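Rod shape-determining protein (MreC) (PDB 5LP5) probably acts as a scaffold for cell-shape maintenance, binding the penicillin-binding protein PBP2 within the machinery that builds the lateral cell wall. Local coordinates at residues T101-L106 against H110-N115; S215-D218 against K223-V226. All coordinates share one frame; numbering follows the deposited sequence.

Interaction 1 of 2, residues T101-L106 against H110-N115; sequences TSFISL and HSVSLN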
ATOM      1  N   THR C 101      41.679 -18.139  -1.565  1.00 32.51           N
ATOM      2  CA  THR C 101      43.007 -18.425  -1.011  1.00 32.55           C
ATOM      3  C   THR C 101      42.975 -18.636   0.487  1.00 31.87           C
ATOM      4  O   THR C 101      43.747 -19.402   1.042  1.00 33.22           O
ATOM      5  CB  THR C 101      43.995 -17.284  -1.292  1.00 33.12           C
ATOM      6  OG1 THR C 101      43.625 -16.106  -0.543  1.00 33.87           O
ATOM      7  CG2 THR C 101      44.063 -17.025  -2.810  1.00 32.93           C
ATOM      8  N   SER C 102      42.053 -17.944   1.136  1.00 30.96           N
ATOM      9  CA  SER C 102      41.890 -18.001   2.566  1.00 30.73           C
ATOM     10  C   SER C 102      40.559 -17.378   2.928  1.00 31.08           C
ATOM     11  O   SER C 102      39.952 -16.677   2.110  1.00 30.91           O
ATOM     12  CB  SER C 102      42.995 -17.187   3.200  1.00 31.01           C
ATOM     13  OG  SER C 102      42.945 -15.829   2.788  1.00 29.33           O
ATOM     14  N   PHE C 103      40.120 -17.583   4.165  1.00 32.55           N
ATOM     15  CA  PHE C 103      39.062 -16.743   4.732  1.00 33.59           C
ATOM     16  C   PHE C 103      39.696 -15.400   5.090  1.00 34.67           C
ATOM     17  O   PHE C 103      40.906 -15.331   5.304  1.00 36.80           O
ATOM     18  CB  PHE C 103      38.492 -17.386   5.970  1.00 34.02           C
ATOM     19  CG  PHE C 103      37.742 -18.643   5.700  1.00 34.18           C
ATOM     20  CD1 PHE C 103      36.377 -18.631   5.475  1.00 34.07           C
ATOM     21  CD2 PHE C 103      38.399 -19.865   5.724  1.00 35.74           C
ATOM     22  CE1 PHE C 103      35.703 -19.819   5.259  1.00 34.27           C
ATOM     23  CE2 PHE C 103      37.728 -21.050   5.498  1.00 35.58           C
ATOM     24  CZ  PHE C 103      36.379 -21.028   5.264  1.00 34.71           C
ATOM     25  N   ILE C 104      38.902 -14.346   5.150  1.00 33.83           N
ATOM     26  CA  ILE C 104      39.445 -13.038   5.511  1.00 34.61           C
ATOM     27  C   ILE C 104      39.781 -13.037   6.995  1.00 35.14           C
ATOM     28  O   ILE C 104      40.889 -12.746   7.363  1.00 36.47           O
ATOM     29  CB  ILE C 104      38.480 -11.874   5.166  1.00 33.99           C
ATOM     30  CG1 ILE C 104      38.203 -11.886   3.673  1.00 34.95           C
ATOM     31  CG2 ILE C 104      39.075 -10.548   5.551  1.00 34.38           C
ATOM     32  CD1 ILE C 104      37.618 -10.638   3.049  1.00 35.61           C
ATOM     33  N   SER C 105      38.804 -13.388   7.828  1.00 35.68           N
ATOM     34  CA  SER C 105      39.005 -13.513   9.265  1.00 34.97           C
ATOM     35  C   SER C 105      38.974 -14.998   9.543  1.00 34.51           C
ATOM     36  O   SER C 105      38.416 -15.743   8.736  1.00 34.41           O
ATOM     37  CB  SER C 105      37.858 -12.825  10.000  1.00 35.17           C
ATOM     38  OG  SER C 105      38.146 -12.719  11.373  1.00 37.18           O
ATOM     39  N   LEU C 106      39.553 -15.444  10.658  1.00 34.39           N
ATOM     40  CA  LEU C 106      39.349 -16.815  11.116  1.00 34.87           C
ATOM     41  C   LEU C 106      38.239 -16.917  12.127  1.00 34.66           C
ATOM     42  O   LEU C 106      38.035 -17.966  12.703  1.00 33.19           O
ATOM     43  CB  LEU C 106      40.631 -17.431  11.689  1.00 35.40           C
ATOM     44  CG  LEU C 106      41.690 -17.749  10.620  1.00 35.49           C
ATOM     45  CD1 LEU C 106      42.943 -18.294  11.264  1.00 36.47           C
ATOM     46  CD2 LEU C 106      41.226 -18.772   9.595  1.00 35.15           C
ATOM     47  N   HIS C 110      31.841 -16.401   6.472  1.00 33.04           N
ATOM     48  CA  HIS C 110      31.100 -15.777   5.391  1.00 32.93           C
ATOM     49  C   HIS C 110      31.910 -14.686   4.669  1.00 33.45           C
ATOM     50  O   HIS C 110      31.314 -13.861   3.965  1.00 35.74           O
ATOM     51  CB  HIS C 110      29.777 -15.202   5.931  1.00 33.03           C
ATOM     52  CG  HIS C 110      29.028 -16.133   6.838  1.00 33.87           C
ATOM     53  ND1 HIS C 110      28.284 -17.200   6.388  1.00 34.01           N
ATOM     54  CD2 HIS C 110      28.946 -16.164   8.187  1.00 35.44           C
ATOM     55  CE1 HIS C 110      27.765 -17.839   7.422  1.00 35.76           C
ATOM     56  NE2 HIS C 110      28.141 -17.221   8.525  1.00 36.27           N
ATOM     57  N   SER C 111      33.232 -14.701   4.770  1.00 33.34           N
ATOM     58  CA  SER C 111      34.058 -13.693   4.118  1.00 33.57           C
ATOM     59  C   SER C 111      35.353 -14.324   3.650  1.00 34.51           C
ATOM     60  O   SER C 111      36.092 -14.914   4.456  1.00 35.27           O
ATOM     61  CB  SER C 111      34.371 -12.538   5.070  1.00 34.99           C
ATOM     62  OG  SER C 111      33.239 -11.700   5.227  1.00 37.04           O
ATOM     63  N   VAL C 112      35.652 -14.206   2.355  1.00 33.49           N
ATOM     64  CA  VAL C 112      36.834 -14.859   1.806  1.00 33.59           C
ATOM     65  C   VAL C 112      37.676 -13.978   0.895  1.00 34.28           C
ATOM     66  O   VAL C 112      37.160 -13.080   0.222  1.00 33.74           O
ATOM     67  CB  VAL C 112      36.456 -16.141   1.034  1.00 33.37           C
ATOM     68  CG1 VAL C 112      35.721 -17.107   1.939  1.00 32.88           C
ATOM     69  CG2 VAL C 112      35.625 -15.816  -0.200  1.00 33.44           C
ATOM     70  N   SER C 113      38.967 -14.277   0.864  1.00 36.03           N
ATOM     71  CA  SER C 113      39.890 -13.636  -0.067  1.00 39.13           C
ATOM     72  C   SER C 113      39.980 -14.476  -1.335  1.00 39.77           C
ATOM     73  O   SER C 113      40.208 -15.681  -1.273  1.00 39.21           O
ATOM     74  CB  SER C 113      41.297 -13.516   0.535  1.00 40.36           C
ATOM     75  OG  SER C 113      41.418 -12.460   1.471  1.00 41.89           O
ATOM     76  N   LEU C 114      39.810 -13.823  -2.486  1.00 40.26           N
ATOM     77  CA  LEU C 114      39.810 -14.486  -3.773  1.00 41.15           C
ATOM     78  C   LEU C 114      41.038 -14.139  -4.582  1.00 43.06           C
ATOM     79  O   LEU C 114      41.574 -13.047  -4.504  1.00 47.30           O
ATOM     80  CB  LEU C 114      38.592 -14.065  -4.568  1.00 41.63           C
ATOM     81  CG  LEU C 114      37.256 -14.467  -3.958  1.00 42.83           C
ATOM     82  CD1 LEU C 114      36.132 -13.739  -4.678  1.00 42.68           C
ATOM     83  CD2 LEU C 114      37.035 -15.959  -4.057  1.00 42.83           C
ATOM     84  N   ASN C 115      41.477 -15.078  -5.384  1.00 45.39           N
ATOM     85  CA  ASN C 115      42.613 -14.832  -6.222  1.00 50.34           C
ATOM     86  C   ASN C 115      42.264 -13.769  -7.257  1.00 51.96           C
ATOM     87  O   ASN C 115      41.220 -13.876  -7.918  1.00 52.80           O
ATOM     88  CB  ASN C 115      43.005 -16.093  -6.940  1.00 53.72           C
ATOM     89  CG  ASN C 115      44.428 -16.045  -7.423  1.00 58.12           C
ATOM     90  OD1 ASN C 115      45.325 -15.637  -6.670  1.00 55.95           O
ATOM     91  ND2 ASN C 115      44.657 -16.408  -8.684  1.00 62.93           N
TER
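A beta hairpin of the first barrel folds strand 111-114 back antiparallel along strand 93-103, and Ser102 and Ser113 form an antiparallel hydrogen-bonded pair. Ser113 O accepts from Thr101 N at 2.9 Å, and Ser113 N donates to Ser102 O at 2.9 Å. Beyond this pair Ile104 N reaches Ser111 O, again at 2.9 Å. Phe103 and Val112, a non-hydrogen-bonded pair, send their side chains apart, yet CD1 of Phe103 still meets CG1 of Val112 obliquely at 3.9 Å, with Ser111 O at the ring edge. The rings of Phe103 and Phe169 of the second subunit, another copy of MreC, meet edge-to-face. With CG1 of Ile104 beside its own backbone N (chi1 -59°), the branch lies along the Val112 backbone, CG1 3.5 Å from Val112 C. Ser102 and Ser113 share a face, where OG of Ser102 approaches CB of Ser113; OG1 of Thr101 comes to the same CB. Ser111 OG turns instead to Asp108 in the connecting loop. Across these two segments, then, the strands are joined by main-chain bonds, and their side chains add van der Waals contact rather than polar links.

Interaction 2 of 2, residues S215-D218 against K223-V226; sequences SIED and KSAV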
ATOM      1  N   SER C 215       9.687 -20.574   5.479  1.00 30.35           N
ATOM      2  CA  SER C 215       8.673 -19.913   6.317  1.00 32.28           C
ATOM      3  C   SER C 215       8.522 -18.470   5.852  1.00 31.88           C
ATOM      4  O   SER C 215       9.289 -17.999   5.015  1.00 30.76           O
ATOM      5  CB  SER C 215       9.047 -19.959   7.803  1.00 33.59           C
ATOM      6  OG  SER C 215      10.144 -19.084   8.080  1.00 34.52           O
ATOM      7  N   ILE C 216       7.507 -17.793   6.375  1.00 33.90           N
ATOM      8  CA  ILE C 216       7.107 -16.481   5.896  1.00 34.31           C
ATOM      9  C   ILE C 216       6.685 -15.580   7.061  1.00 36.39           C
ATOM     10  O   ILE C 216       5.759 -15.905   7.777  1.00 38.06           O
ATOM     11  CB  ILE C 216       5.925 -16.611   4.925  1.00 33.97           C
ATOM     12  CG1 ILE C 216       6.328 -17.519   3.742  1.00 34.24           C
ATOM     13  CG2 ILE C 216       5.492 -15.231   4.459  1.00 33.25           C
ATOM     14  CD1 ILE C 216       5.246 -17.809   2.723  1.00 35.18           C
ATOM     15  N   GLU C 217       7.362 -14.453   7.235  1.00 38.77           N
ATOM     16  CA  GLU C 217       7.068 -13.490   8.302  1.00 41.62           C
ATOM     17  C   GLU C 217       6.235 -12.346   7.725  1.00 40.16           C
ATOM     18  O   GLU C 217       6.515 -11.864   6.626  1.00 38.59           O
ATOM     19  CB  GLU C 217       8.360 -12.893   8.884  1.00 45.08           C
ATOM     20  CG  GLU C 217       9.449 -13.863   9.330  1.00 47.76           C
ATOM     21  CD  GLU C 217      10.834 -13.184   9.460  1.00 50.35           C
ATOM     22  OE1 GLU C 217      10.979 -11.957   9.334  1.00 51.59           O
ATOM     23  OE2 GLU C 217      11.841 -13.869   9.691  1.00 51.47           O
ATOM     24  N   ASP C 218       5.215 -11.924   8.450  1.00 40.38           N
ATOM     25  CA  ASP C 218       4.473 -10.714   8.083  1.00 40.39           C
ATOM     26  C   ASP C 218       5.076  -9.512   8.812  1.00 37.09           C
ATOM     27  O   ASP C 218       5.174  -9.538  10.021  1.00 35.77           O
ATOM     28  CB  ASP C 218       2.995 -10.879   8.449  1.00 43.46           C
ATOM     29  CG  ASP C 218       2.086  -9.830   7.792  1.00 45.10           C
ATOM     30  OD1 ASP C 218       2.375  -9.363   6.650  1.00 45.12           O
ATOM     31  OD2 ASP C 218       1.077  -9.464   8.440  1.00 47.64           O
ATOM     32  N   LYS C 223       6.469  -8.486   3.445  1.00 34.01           N
ATOM     33  CA  LYS C 223       6.702  -9.795   4.031  1.00 34.26           C
ATOM     34  C   LYS C 223       8.107 -10.229   3.748  1.00 31.35           C
ATOM     35  O   LYS C 223       8.747  -9.715   2.848  1.00 30.05           O
ATOM     36  CB  LYS C 223       5.793 -10.827   3.383  1.00 37.26           C
ATOM     37  CG  LYS C 223       4.361 -10.833   3.890  1.00 41.47           C
ATOM     38  CD  LYS C 223       3.527 -11.929   3.212  1.00 44.10           C
ATOM     39  CE  LYS C 223       3.469 -11.782   1.692  1.00 44.97           C
ATOM     40  NZ  LYS C 223       2.300 -12.483   1.106  1.00 46.48           N
ATOM     41  N   SER C 224       8.565 -11.208   4.519  1.00 29.89           N
ATOM     42  CA  SER C 224       9.869 -11.813   4.331  1.00 29.10           C
ATOM     43  C   SER C 224       9.708 -13.309   4.156  1.00 28.17           C
ATOM     44  O   SER C 224       8.724 -13.883   4.588  1.00 27.74           O
ATOM     45  CB  SER C 224      10.758 -11.568   5.561  1.00 29.62           C
ATOM     46  OG  SER C 224      11.182 -10.223   5.680  1.00 30.04           O
ATOM     47  N   ALA C 225      10.702 -13.931   3.544  1.00 27.34           N
ATOM     48  CA  ALA C 225      10.718 -15.364   3.366  1.00 26.92           C
ATOM     49  C   ALA C 225      12.054 -15.890   3.798  1.00 26.12           C
ATOM     50  O   ALA C 225      13.090 -15.468   3.296  1.00 26.09           O
ATOM     51  CB  ALA C 225      10.473 -15.732   1.906  1.00 27.16           C
ATOM     52  N   VAL C 226      12.040 -16.820   4.737  1.00 26.03           N
ATOM     53  CA  VAL C 226      13.255 -17.470   5.166  1.00 26.10           C
ATOM     54  C   VAL C 226      13.476 -18.661   4.278  1.00 25.18           C
ATOM     55  O   VAL C 226      12.535 -19.407   4.021  1.00 26.83           O
ATOM     56  CB  VAL C 226      13.140 -17.953   6.623  1.00 27.95           C
ATOM     57  CG1 VAL C 226      14.442 -18.625   7.063  1.00 27.62           C
ATOM     58  CG2 VAL C 226      12.801 -16.778   7.535  1.00 28.12           C
TER
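Glu217 and Ser224 exchange two backbone hydrogen bonds, Ser224 N to Glu217 O at 3.0 Å and Glu217 N to Ser224 O at 3.0 Å. Ser215 and Val226 form the next hydrogen-bonded pair, where Val226 N reaches Ser215 O at 3.0 Å while the return bond, Ser215 N to Val226 O, is weak. Ser215, Glu217, Ser224 and Val226 point to one face, over which the Glu217 carboxylate spans two neighbours, OE1 lying 3.8 Å from CB of Ser224 and OE2 3.7 Å from CG2 of Val226. Ser215 OG, placed between its own N and carbonyl carbon (chi1 71°), rests 3.5 Å from CB of Val226. This is the hairpin of strands 209-218 and 223-228 in the second six-stranded antiparallel barrel, within the MreC barrel core. On the other face CG2 of Ile216 meets CD of Lys223, and OD1 of Asp218 touches CG of Lys223 at 3.7 Å. NZ of Lys223 stays 6.4 Å from Asp218 OD1; the chain bends at chi3 (-59°) and NZ instead bonds the carbonyl oxygens of Pro185 and Ala187. Farther out, His219 NE2 holds Glu217 OE1, and Asp181 on strand 178-183 holds Ser224 OG.

How the interactions relate
Each contact belongs to an antiparallel hairpin, but the two belong to different six-stranded barrels of one chain and lie on opposite sides of its centre. Their centres are 31 Å apart and their nearest atoms about 13 Å apart, so they do not touch; along the sequence interaction 1 closes before interaction 2 opens. Their next strands differ too: 144-149 flanks strand 111-114, whereas 178-183 flanks 223-228. Interaction 1 also faces the second MreC subunit, while no other protein chain of the assembly touches the segments of interaction 2. In interaction 2 the outside partners of Glu217, Lys223 and Ser224 all come from the same chain.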